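PDB 3B4N: endo-pectate lyase from Erwinia chrysanthemi, which catalyses the calcium-dependent eliminative cleavage of polygalacturonate and probably also of pectins, including highly methylated ones, with an endo mode of action. Local coordinates for residues Ala281-Asn284 with Val290-Ile293; Trp37-Asp40 with Arg46-Val49; Asp173-Asp178 with Glu185-Glu190. One frame throughout, in Å; residues are numbered along the deposited sequence.

Contact 1: residues Ala281-Asn284 with Val290-Ile293; sequences AGVN and VATI
The CG1 methyl of Val283 presses on the CB of Ala291 at 3.7 Å, the closest approach between two strands that face each other across the interior of the right-handed parallel beta helix. Strand 276-284 belongs to one sheet of the coil and strand 290-298 to another. The chain turns over between them, so the two segments run at 149° to one another with their axes 7.3 Å apart, joined by side chains instead of backbone pairing.

The packed part is wholly apolar. Val283 has CG1 opposite its own carbonyl carbon (chi1 -65°), which carries that methyl across to Ala291 and over the backbone N of Ala291, 3.9 Å away. At the other end of the contact Ala281 CB meets the CD1 tip of Ile293 at 4.2 Å, and it lies 4.3 Å from Ala291 CB. Two alanines thus sit where the walls come near each other, with a valine and an isoleucine reaching over from opposite strands. Trp251 and Leu266, from other strands of the helix, close in on Ala281.

The outer side is looser. Val290 turns its CB away and is partly exposed, lying against Lys335 and Phe265, while Thr292 looks outward to solvent. Asn284 also points its CB away from segment 290-293, but it is buried, and its amide is held by Arg252 and the backbone O of Cys254.

With methyl groups alone making the side-chain contacts, the contact depends on shape and burial, while the buried side-chain amide of Asn284 finds its partners in strand 246-253 and the backbone just after it.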
ATOM      1  N   ALA A 281     -10.394   6.559   5.540  1.00  9.40           N
ATOM      2  CA  ALA A 281     -11.173   6.604   4.309  1.00  9.02           C
ATOM      3  C   ALA A 281     -12.173   7.739   4.259  1.00 10.21           C
ATOM      4  O   ALA A 281     -12.747   8.114   5.277  1.00 11.32           O
ATOM      5  CB  ALA A 281     -11.911   5.289   4.141  1.00 10.37           C
ATOM      6  N   GLY A 282     -12.384   8.256   3.053  1.00  9.09           N
ATOM      7  CA  GLY A 282     -13.344   9.324   2.835  1.00  9.97           C
ATOM      8  C   GLY A 282     -14.298   8.931   1.718  1.00  9.64           C
ATOM      9  O   GLY A 282     -13.886   8.797   0.559  1.00 10.64           O
ATOM     10  N   VAL A 283     -15.567   8.745   2.066  1.00 10.09           N
ATOM     11  CA  VAL A 283     -16.594   8.355   1.103  1.00 10.55           C
ATOM     12  C   VAL A 283     -17.547   9.504   0.813  1.00 10.78           C
ATOM     13  O   VAL A 283     -17.846  10.309   1.696  1.00 12.31           O
ATOM     14  CB  VAL A 283     -17.447   7.148   1.618  1.00 10.92           C
ATOM     15  CG1 VAL A 283     -16.579   5.905   1.739  1.00 11.08           C
ATOM     16  CG2 VAL A 283     -18.091   7.478   2.958  1.00 12.37           C
ATOM     17  N   ASN A 284     -18.000   9.592  -0.434  1.00 10.46           N
ATOM     18  CA  ASN A 284     -18.988  10.614  -0.798  1.00 10.10           C
ATOM     19  C   ASN A 284     -20.306   9.863  -0.647  1.00 10.75           C
ATOM     20  O   ASN A 284     -20.710   9.108  -1.539  1.00 12.31           O
ATOM     21  CB  ASN A 284     -18.813  11.058  -2.251  1.00 10.84           C
ATOM     22  CG  ASN A 284     -17.493  11.722  -2.496  1.00 11.40           C
ATOM     23  OD1 ASN A 284     -17.022  12.516  -1.678  1.00 11.46           O
ATOM     24  ND2 ASN A 284     -16.884  11.415  -3.635  1.00 12.42           N
ATOM     25  N   VAL A 290     -19.153   3.215  -0.784  1.00 10.48           N
ATOM     26  CA  VAL A 290     -19.176   2.382   0.410  1.00 11.01           C
ATOM     27  C   VAL A 290     -17.783   1.869   0.722  1.00 10.49           C
ATOM     28  O   VAL A 290     -17.128   1.284  -0.146  1.00 10.17           O
ATOM     29  CB  VAL A 290     -20.092   1.159   0.263  1.00  9.71           C
ATOM     30  CG1 VAL A 290     -20.121   0.389   1.598  1.00 10.18           C
ATOM     31  CG2 VAL A 290     -21.501   1.594  -0.129  1.00 10.70           C
ATOM     32  N   ALA A 291     -17.326   2.110   1.946  1.00  9.12           N
ATOM     33  CA  ALA A 291     -16.022   1.627   2.396  1.00  8.80           C
ATOM     34  C   ALA A 291     -16.290   0.464   3.337  1.00 10.37           C
ATOM     35  O   ALA A 291     -16.985   0.621   4.330  1.00  9.76           O
ATOM     36  CB  ALA A 291     -15.270   2.719   3.131  1.00  8.82           C
ATOM     37  N   THR A 292     -15.746  -0.703   3.012  1.00  9.37           N
ATOM     38  CA  THR A 292     -15.915  -1.903   3.828  1.00 10.33           C
ATOM     39  C   THR A 292     -14.527  -2.190   4.387  1.00 10.45           C
ATOM     40  O   THR A 292     -13.625  -2.565   3.644  1.00 12.11           O
ATOM     41  CB  THR A 292     -16.439  -3.054   2.956  1.00 12.45           C
ATOM     42  OG1 THR A 292     -17.721  -2.680   2.424  1.00 13.56           O
ATOM     43  CG2 THR A 292     -16.589  -4.330   3.766  1.00 14.73           C
ATOM     44  N   ILE A 293     -14.379  -2.023   5.700  1.00  9.52           N
ATOM     45  CA  ILE A 293     -13.086  -2.144   6.374  1.00  9.92           C
ATOM     46  C   ILE A 293     -13.010  -3.086   7.574  1.00 11.41           C
ATOM     47  O   ILE A 293     -13.860  -3.040   8.464  1.00 12.53           O
ATOM     48  CB  ILE A 293     -12.644  -0.746   6.889  1.00 10.94           C
ATOM     49  CG1 ILE A 293     -12.561   0.238   5.728  1.00 11.17           C
ATOM     50  CG2 ILE A 293     -11.312  -0.829   7.621  1.00 11.55           C
ATOM     51  CD1 ILE A 293     -12.352   1.673   6.171  1.00 14.27           C
TER

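Contact 2: residues Trp37-Asp40 with Arg46-Val49. With EDO (1,2-ethanediol), chain G.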
ATOM      1  N   TRP A  37       7.172  -8.981   0.499  1.00  8.23           N
ATOM      2  CA  TRP A  37       7.438 -10.012  -0.489  1.00  8.30           C
ATOM      3  C   TRP A  37       6.196 -10.350  -1.276  1.00  8.55           C
ATOM      4  O   TRP A  37       5.081  -9.998  -0.892  1.00  9.93           O
ATOM      5  CB  TRP A  37       7.975 -11.288   0.182  1.00  8.73           C
ATOM      6  CG  TRP A  37       7.035 -11.926   1.183  1.00  7.61           C
ATOM      7  CD1 TRP A  37       6.140 -12.935   0.950  1.00  7.76           C
ATOM      8  CD2 TRP A  37       6.888 -11.570   2.560  1.00  8.07           C
ATOM      9  NE1 TRP A  37       5.444 -13.227   2.100  1.00  8.36           N
ATOM     10  CE2 TRP A  37       5.883 -12.404   3.105  1.00  8.56           C
ATOM     11  CE3 TRP A  37       7.508 -10.624   3.389  1.00  7.60           C
ATOM     12  CZ2 TRP A  37       5.482 -12.319   4.446  1.00  7.63           C
ATOM     13  CZ3 TRP A  37       7.112 -10.537   4.719  1.00  8.53           C
ATOM     14  CH2 TRP A  37       6.107 -11.381   5.234  1.00  9.19           C
ATOM     15  N   SER A  38       6.409 -11.000  -2.409  1.00 10.02           N
ATOM     16  CA  SER A  38       5.308 -11.480  -3.220  1.00  9.98           C
ATOM     17  C   SER A  38       5.614 -12.955  -3.427  1.00 11.06           C
ATOM     18  O   SER A  38       6.775 -13.365  -3.459  1.00 11.86           O
ATOM     19  CB  SER A  38       5.234 -10.768  -4.575  1.00 11.34           C
ATOM     20  OG  SER A  38       6.366 -11.049  -5.375  1.00 14.45           O
ATOM     21  N   THR A  39       4.573 -13.766  -3.522  1.00 10.21           N
ATOM     22  CA  THR A  39       4.766 -15.185  -3.758  1.00 11.63           C
ATOM     23  C   THR A  39       3.634 -15.664  -4.643  1.00 12.91           C
ATOM     24  O   THR A  39       2.533 -15.116  -4.592  1.00 13.20           O
ATOM     25  CB  THR A  39       4.775 -16.003  -2.434  1.00 11.49           C
ATOM     26  OG1 THR A  39       5.028 -17.380  -2.739  1.00 13.10           O
ATOM     27  CG2 THR A  39       3.437 -15.893  -1.700  1.00 12.05           C
ATOM     28  N   ASP A  40       3.916 -16.654  -5.482  1.00 14.27           N
ATOM     29  CA  ASP A  40       2.874 -17.214  -6.332  1.00 16.13           C
ATOM     30  C   ASP A  40       2.461 -18.596  -5.826  1.00 17.34           C
ATOM     31  O   ASP A  40       1.774 -19.342  -6.526  1.00 16.31           O
ATOM     32  CB  ASP A  40       3.320 -17.288  -7.795  1.00 19.33           C
ATOM     33  CG  ASP A  40       4.666 -17.937  -7.966  1.00 21.15           C
ATOM     34  OD1 ASP A  40       5.062 -18.730  -7.092  1.00 21.86           O
ATOM     35  OD2 ASP A  40       5.329 -17.660  -8.988  1.00 25.63           O
ATOM     36  N   ARG A  46       1.879 -21.241   6.119  1.00  9.92           N
ATOM     37  CA  ARG A  46       2.537 -20.292   7.012  1.00 10.84           C
ATOM     38  C   ARG A  46       3.708 -19.681   6.276  1.00  9.53           C
ATOM     39  O   ARG A  46       4.099 -20.155   5.207  1.00 10.16           O
ATOM     40  CB  ARG A  46       3.056 -20.978   8.283  1.00 10.56           C
ATOM     41  CG  ARG A  46       4.149 -22.010   8.018  1.00 10.77           C
ATOM     42  CD  ARG A  46       5.026 -22.265   9.239  1.00 11.61           C
ATOM     43  NE  ARG A  46       4.250 -22.729  10.382  1.00 12.27           N
ATOM     44  CZ  ARG A  46       4.782 -23.054  11.555  1.00 11.58           C
ATOM     45  NH1 ARG A  46       6.091 -22.968  11.740  1.00 13.28           N
ATOM     46  NH2 ARG A  46       3.994 -23.464  12.541  1.00 11.23           N
ATOM     47  N   GLN A  47       4.267 -18.628   6.860  1.00 10.64           N
ATOM     48  CA  GLN A  47       5.411 -17.956   6.259  1.00  9.01           C
ATOM     49  C   GLN A  47       6.399 -17.679   7.376  1.00 10.23           C
ATOM     50  O   GLN A  47       6.024 -17.171   8.426  1.00 12.85           O
ATOM     51  CB  GLN A  47       4.960 -16.664   5.576  1.00  8.70           C
ATOM     52  CG  GLN A  47       3.910 -16.940   4.509  1.00  8.71           C
ATOM     53  CD  GLN A  47       3.346 -15.674   3.922  1.00  8.14           C
ATOM     54  OE1 GLN A  47       2.559 -14.969   4.568  1.00 11.87           O
ATOM     55  NE2 GLN A  47       3.747 -15.370   2.694  1.00  6.92           N
ATOM     56  N   GLU A  48       7.660 -18.023   7.151  1.00  9.43           N
ATOM     57  CA  GLU A  48       8.665 -17.847   8.182  1.00 10.54           C
ATOM     58  C   GLU A  48       9.721 -16.849   7.772  1.00  9.49           C
ATOM     59  O   GLU A  48      10.201 -16.864   6.641  1.00 10.44           O
ATOM     60  CB  GLU A  48       9.320 -19.191   8.487  1.00 10.23           C
ATOM     61  CG  GLU A  48       8.320 -20.287   8.830  1.00 12.33           C
ATOM     62  CD  GLU A  48       8.992 -21.594   9.175  1.00 15.17           C
ATOM     63  OE1 GLU A  48       9.984 -21.949   8.504  1.00 18.44           O
ATOM     64  OE2 GLU A  48       8.516 -22.271  10.108  1.00 17.84           O
ATOM     65  N   VAL A  49      10.083 -15.972   8.696  1.00  9.47           N
ATOM     66  CA  VAL A  49      11.102 -14.973   8.411  1.00  9.14           C
ATOM     67  C   VAL A  49      12.400 -15.426   9.057  1.00  9.35           C
ATOM     68  O   VAL A  49      12.420 -15.794  10.226  1.00  9.74           O
ATOM     69  CB  VAL A  49      10.727 -13.588   8.982  1.00 10.08           C
ATOM     70  CG1 VAL A  49      11.758 -12.549   8.553  1.00  9.21           C
ATOM     71  CG2 VAL A  49       9.336 -13.189   8.510  1.00 11.56           C
TER
HETATM   72  C1  EDO G 801       6.841 -14.343  -6.745  1.00 19.67           C
HETATM   73  O1  EDO G 801       5.630 -13.417  -6.579  1.00 19.67           O
HETATM   74  C2  EDO G 801       7.736 -14.008  -7.944  1.00 19.43           C
HETATM   75  O2  EDO G 801       8.296 -12.570  -7.721  1.00 17.95           O
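Trp37 and Gln47 meet between the two sheets of the N-terminal beta sandwich, whose three-strand and four-strand sheets have the strand order of a fibronectin type III domain. Strand 32-39 is the middle strand of the smaller sheet, and strand 44-52 is an inner strand of the larger one. The CA atoms of Thr39 and Gln47 are 10.4 Å apart, so long side chains have to bridge the gap.

The indole takes the crowded position between its backbone N and carbonyl carbon (chi1 61°), and this projects its NE1 edge into the sandwich. Gln47 comes from the other side as an extended chain and brings its amide to that edge, with CD in the ring plane and 3.7 Å from Trp37 NE1. The two side chains cross obliquely, and the amide plane stands 74° from the indole plane: the ring is met at its rim, not stacked upon. The amide is probably turned over in the model; as modelled, Gln47 NE2 is 2.8 Å from Trp37 NE1, and with the amide reversed this approach may be a hydrogen bond. Leu66, Val88 and Arg71 help enclose the indole.

Thr39 points its CB toward segment 46-49 and its CG2 comes marginally near the same amide; its hydroxyl is bonded to the backbone O of Gln21. On the outer side of the smaller sheet Ser38 OG shares a hydrogen bond of 2.8 Å with O1 of a bound 1,2-ethanediol, probably a crystallisation additive. Behind Gln47, on the outer face of the larger sheet, Glu48 forms salt bridges with both Arg46 and Arg62. Arg46 NH1 donates to Glu48 OE2 at 3.0 Å, on the anti lone pair and within the guanidinium plane.

Contact 3: residues Asp173-Asp178 with Glu185-Glu190; sequences DGIHCD and ENVIWE. With ZN (zinc ion), chain F; ZN (zinc ion), chain E; ZN (zinc ion), chain D.
Asp173 OD2 binds a zinc ion (chain D) at 2.0 Å, while OD1 of the same carboxylate binds a second (chain F), so the group bridges two metals on the outer side of the wall of the right-handed parallel beta helix. A water bound to both ions links them again, and Asp195 completes the protein ligands of the chain D zinc. His176 NE2 is the other protein ligand of the chain F zinc. At the far side of the imidazole, ND1 holds a third zinc (chain E) at 2.1 Å together with Asp178 OD1, and both aspartate oxygens OD1 lie in the ring plane.

Ile175, between these ligands, turns the opposite way into the core. Its CG1 is anti to its carbonyl carbon (chi1 -56°), and the extended chain carries CD1 across the coil to segment 185-190. There CD1 meets Val187 CG1 tip to tip at 4.1 Å and approaches Trp189 CZ2 at 4.2 Å, crossing that side chain at about a right angle. Trp189 in turn packs near Ile192 of the calcium site. Val187 CG1 stands 3.5 Å above one face of the Trp189 indole, offset toward its rim.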
ATOM      1  N   ASP A 173       3.524  10.847  -9.978  1.00 10.29           N
ATOM      2  CA  ASP A 173       2.126  10.512  -9.712  1.00 10.37           C
ATOM      3  C   ASP A 173       1.899   9.007  -9.534  1.00 10.04           C
ATOM      4  O   ASP A 173       0.866   8.462  -9.931  1.00 11.21           O
ATOM      5  CB  ASP A 173       1.192  11.051 -10.797  1.00 10.54           C
ATOM      6  CG  ASP A 173      -0.243  11.123 -10.322  1.00 13.47           C
ATOM      7  OD1 ASP A 173      -1.171  11.062 -11.146  1.00 12.80           O
ATOM      8  OD2 ASP A 173      -0.446  11.250  -9.100  1.00 13.43           O
ATOM      9  N   GLY A 174       2.896   8.341  -8.967  1.00  9.91           N
ATOM     10  CA  GLY A 174       2.767   6.923  -8.674  1.00  9.75           C
ATOM     11  C   GLY A 174       2.360   5.970  -9.776  1.00  9.55           C
ATOM     12  O   GLY A 174       2.838   6.062 -10.904  1.00 11.29           O
ATOM     13  N   ILE A 175       1.475   5.039  -9.434  1.00  9.40           N
ATOM     14  CA  ILE A 175       1.020   4.012 -10.368  1.00  9.36           C
ATOM     15  C   ILE A 175      -0.459   4.145 -10.692  1.00  9.47           C
ATOM     16  O   ILE A 175      -1.285   4.217  -9.791  1.00 10.49           O
ATOM     17  CB  ILE A 175       1.268   2.605  -9.777  1.00  9.03           C
ATOM     18  CG1 ILE A 175       2.749   2.460  -9.412  1.00 10.63           C
ATOM     19  CG2 ILE A 175       0.810   1.529 -10.755  1.00  9.85           C
ATOM     20  CD1 ILE A 175       3.102   1.134  -8.738  1.00 10.96           C
ATOM     21  N   HIS A 176      -0.794   4.175 -11.981  1.00  9.86           N
ATOM     22  CA  HIS A 176      -2.183   4.284 -12.411  1.00  9.89           C
ATOM     23  C   HIS A 176      -2.786   2.968 -12.865  1.00  9.71           C
ATOM     24  O   HIS A 176      -2.130   2.203 -13.572  1.00 10.58           O
ATOM     25  CB  HIS A 176      -2.327   5.212 -13.620  1.00 11.61           C
ATOM     26  CG  HIS A 176      -2.302   6.667 -13.296  1.00 12.04           C
ATOM     27  ND1 HIS A 176      -2.704   7.626 -14.200  1.00 13.50           N
ATOM     28  CD2 HIS A 176      -1.894   7.334 -12.191  1.00 12.45           C
ATOM     29  CE1 HIS A 176      -2.545   8.824 -13.666  1.00 15.37           C
ATOM     30  NE2 HIS A 176      -2.053   8.676 -12.448  1.00 13.99           N
ATOM     31  N   CYS A 177      -4.013   2.699 -12.436  1.00  9.22           N
ATOM     32  CA  CYS A 177      -4.745   1.555 -12.955  1.00  8.93           C
ATOM     33  C   CYS A 177      -5.729   2.297 -13.861  1.00  8.92           C
ATOM     34  O   CYS A 177      -6.708   2.875 -13.390  1.00  9.67           O
ATOM     35  CB  CYS A 177      -5.514   0.814 -11.878  1.00  9.52           C
ATOM     36  SG  CYS A 177      -6.584  -0.489 -12.581  1.00 12.98           S
ATOM     37  N   ASP A 178      -5.466   2.301 -15.164  1.00  9.79           N
ATOM     38  CA  ASP A 178      -6.330   3.048 -16.070  1.00 11.43           C
ATOM     39  C   ASP A 178      -7.448   2.319 -16.805  1.00 11.89           C
ATOM     40  O   ASP A 178      -8.193   2.923 -17.582  1.00 13.15           O
ATOM     41  CB  ASP A 178      -5.456   3.843 -17.040  1.00 10.53           C
ATOM     42  CG  ASP A 178      -4.800   5.046 -16.365  1.00 13.12           C
ATOM     43  OD1 ASP A 178      -3.805   5.556 -16.900  1.00 13.67           O
ATOM     44  OD2 ASP A 178      -5.282   5.479 -15.293  1.00 11.48           O
ATOM     45  N   GLU A 185       1.338  -5.368  -6.515  1.00  8.77           N
ATOM     46  CA  GLU A 185       1.809  -6.356  -5.557  1.00  8.97           C
ATOM     47  C   GLU A 185       3.240  -6.161  -5.091  1.00  9.39           C
ATOM     48  O   GLU A 185       4.167  -6.155  -5.889  1.00  9.61           O
ATOM     49  CB  GLU A 185       1.630  -7.725  -6.221  1.00 11.56           C
ATOM     50  CG  GLU A 185       1.976  -8.934  -5.401  1.00 13.85           C
ATOM     51  CD  GLU A 185       1.578 -10.215  -6.109  1.00 18.19           C
ATOM     52  OE1 GLU A 185       1.770 -11.303  -5.527  1.00 19.75           O
ATOM     53  OE2 GLU A 185       1.071 -10.140  -7.253  1.00 21.01           O
ATOM     54  N   ASN A 186       3.412  -6.028  -3.786  1.00  7.51           N
ATOM     55  CA  ASN A 186       4.723  -5.803  -3.192  1.00  7.88           C
ATOM     56  C   ASN A 186       5.477  -4.630  -3.806  1.00  8.29           C
ATOM     57  O   ASN A 186       6.566  -4.784  -4.357  1.00  8.74           O
ATOM     58  CB  ASN A 186       5.593  -7.056  -3.255  1.00  7.35           C
ATOM     59  CG  ASN A 186       6.800  -6.940  -2.351  1.00  7.96           C
ATOM     60  OD1 ASN A 186       6.708  -6.357  -1.265  1.00  9.00           O
ATOM     61  ND2 ASN A 186       7.932  -7.490  -2.780  1.00  8.09           N
ATOM     62  N   VAL A 187       4.876  -3.454  -3.703  1.00  7.71           N
ATOM     63  CA  VAL A 187       5.508  -2.242  -4.194  1.00  8.42           C
ATOM     64  C   VAL A 187       5.868  -1.427  -2.956  1.00  9.40           C
ATOM     65  O   VAL A 187       5.132  -1.420  -1.967  1.00  9.47           O
ATOM     66  CB  VAL A 187       4.571  -1.437  -5.128  1.00  8.68           C
ATOM     67  CG1 VAL A 187       5.182  -0.064  -5.416  1.00  9.83           C
ATOM     68  CG2 VAL A 187       4.385  -2.204  -6.447  1.00  9.84           C
ATOM     69  N   ILE A 188       7.027  -0.781  -3.005  1.00  9.75           N
ATOM     70  CA  ILE A 188       7.498   0.029  -1.890  1.00  9.15           C
ATOM     71  C   ILE A 188       7.656   1.461  -2.366  1.00  9.14           C
ATOM     72  O   ILE A 188       8.346   1.712  -3.349  1.00 10.64           O
ATOM     73  CB  ILE A 188       8.856  -0.473  -1.371  1.00 10.60           C
ATOM     74  CG1 ILE A 188       8.691  -1.880  -0.790  1.00 11.42           C
ATOM     75  CG2 ILE A 188       9.420   0.498  -0.329  1.00 12.54           C
ATOM     76  CD1 ILE A 188       9.975  -2.478  -0.235  1.00 12.92           C
ATOM     77  N   TRP A 189       6.976   2.383  -1.690  1.00  8.40           N
ATOM     78  CA  TRP A 189       7.070   3.810  -2.022  1.00  8.59           C
ATOM     79  C   TRP A 189       7.933   4.424  -0.923  1.00 10.25           C
ATOM     80  O   TRP A 189       7.516   4.485   0.232  1.00 11.15           O
ATOM     81  CB  TRP A 189       5.686   4.468  -2.005  1.00  9.71           C
ATOM     82  CG  TRP A 189       4.760   4.068  -3.132  1.00  8.28           C
ATOM     83  CD1 TRP A 189       4.488   4.785  -4.261  1.00  8.99           C
ATOM     84  CD2 TRP A 189       3.927   2.899  -3.191  1.00  8.45           C
ATOM     85  NE1 TRP A 189       3.531   4.148  -5.015  1.00  8.99           N
ATOM     86  CE2 TRP A 189       3.170   2.987  -4.381  1.00  8.38           C
ATOM     87  CE3 TRP A 189       3.744   1.791  -2.351  1.00  8.86           C
ATOM     88  CZ2 TRP A 189       2.242   2.011  -4.749  1.00  8.34           C
ATOM     89  CZ3 TRP A 189       2.817   0.816  -2.722  1.00  9.57           C
ATOM     90  CH2 TRP A 189       2.080   0.937  -3.909  1.00  9.94           C
ATOM     91  N   GLU A 190       9.130   4.886  -1.274  1.00 10.81           N
ATOM     92  CA  GLU A 190      10.039   5.458  -0.275  1.00 11.22           C
ATOM     93  C   GLU A 190       9.588   6.804   0.314  1.00 12.94           C
ATOM     94  O   GLU A 190       9.957   7.154   1.441  1.00 13.04           O
ATOM     95  CB  GLU A 190      11.456   5.544  -0.857  1.00 12.55           C
ATOM     96  CG  GLU A 190      12.134   4.169  -1.053  1.00 15.05           C
ATOM     97  CD  GLU A 190      12.441   3.440   0.256  1.00 18.34           C
ATOM     98  OE1 GLU A 190      12.689   4.112   1.279  1.00 20.38           O
ATOM     99  OE2 GLU A 190      12.460   2.187   0.264  1.00 19.18           O
TER
HETATM  100 ZN    ZN F 716      -2.851  10.376 -11.434  1.00 32.30          ZN
HETATM  101 ZN    ZN E 714      -3.394   7.370 -16.161  1.00 13.00          ZN
HETATM  102 ZN    ZN D 711      -2.272  11.419  -8.295  1.00 11.63          ZN
HETATM  103  O   HOH W   1      -4.926   8.678 -16.164  1.00 16.09           O
HETATM  104  O   HOH W   2      -3.685  10.603  -9.147  1.00 16.24           O
HETATM  105  O   HOH W   3      -2.735  13.291  -8.620  1.00 15.34           O

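How the contacts relate
Contacts 1 and 3 each join two walls of the beta helix across its core, with centres 21 Å apart. They share one wall, the sheet holding 175-179 and 276-284, and reach from it to different faces of the coil. Both are apolar and sparse inside, yet contact 3 carries metal ligands on the outer side of its wall and contact 1 lies away from any metal site. Contact 2 is also buried but belongs to the separate N-terminal sandwich, and it centres on the polar edge of an indole. Contacts 2 and 3 meet at the domain boundary, where Trp37 N approaches Asn186 OD1 to 3.2 Å and Ser38 packs on Glu185; contact 1 touches neither.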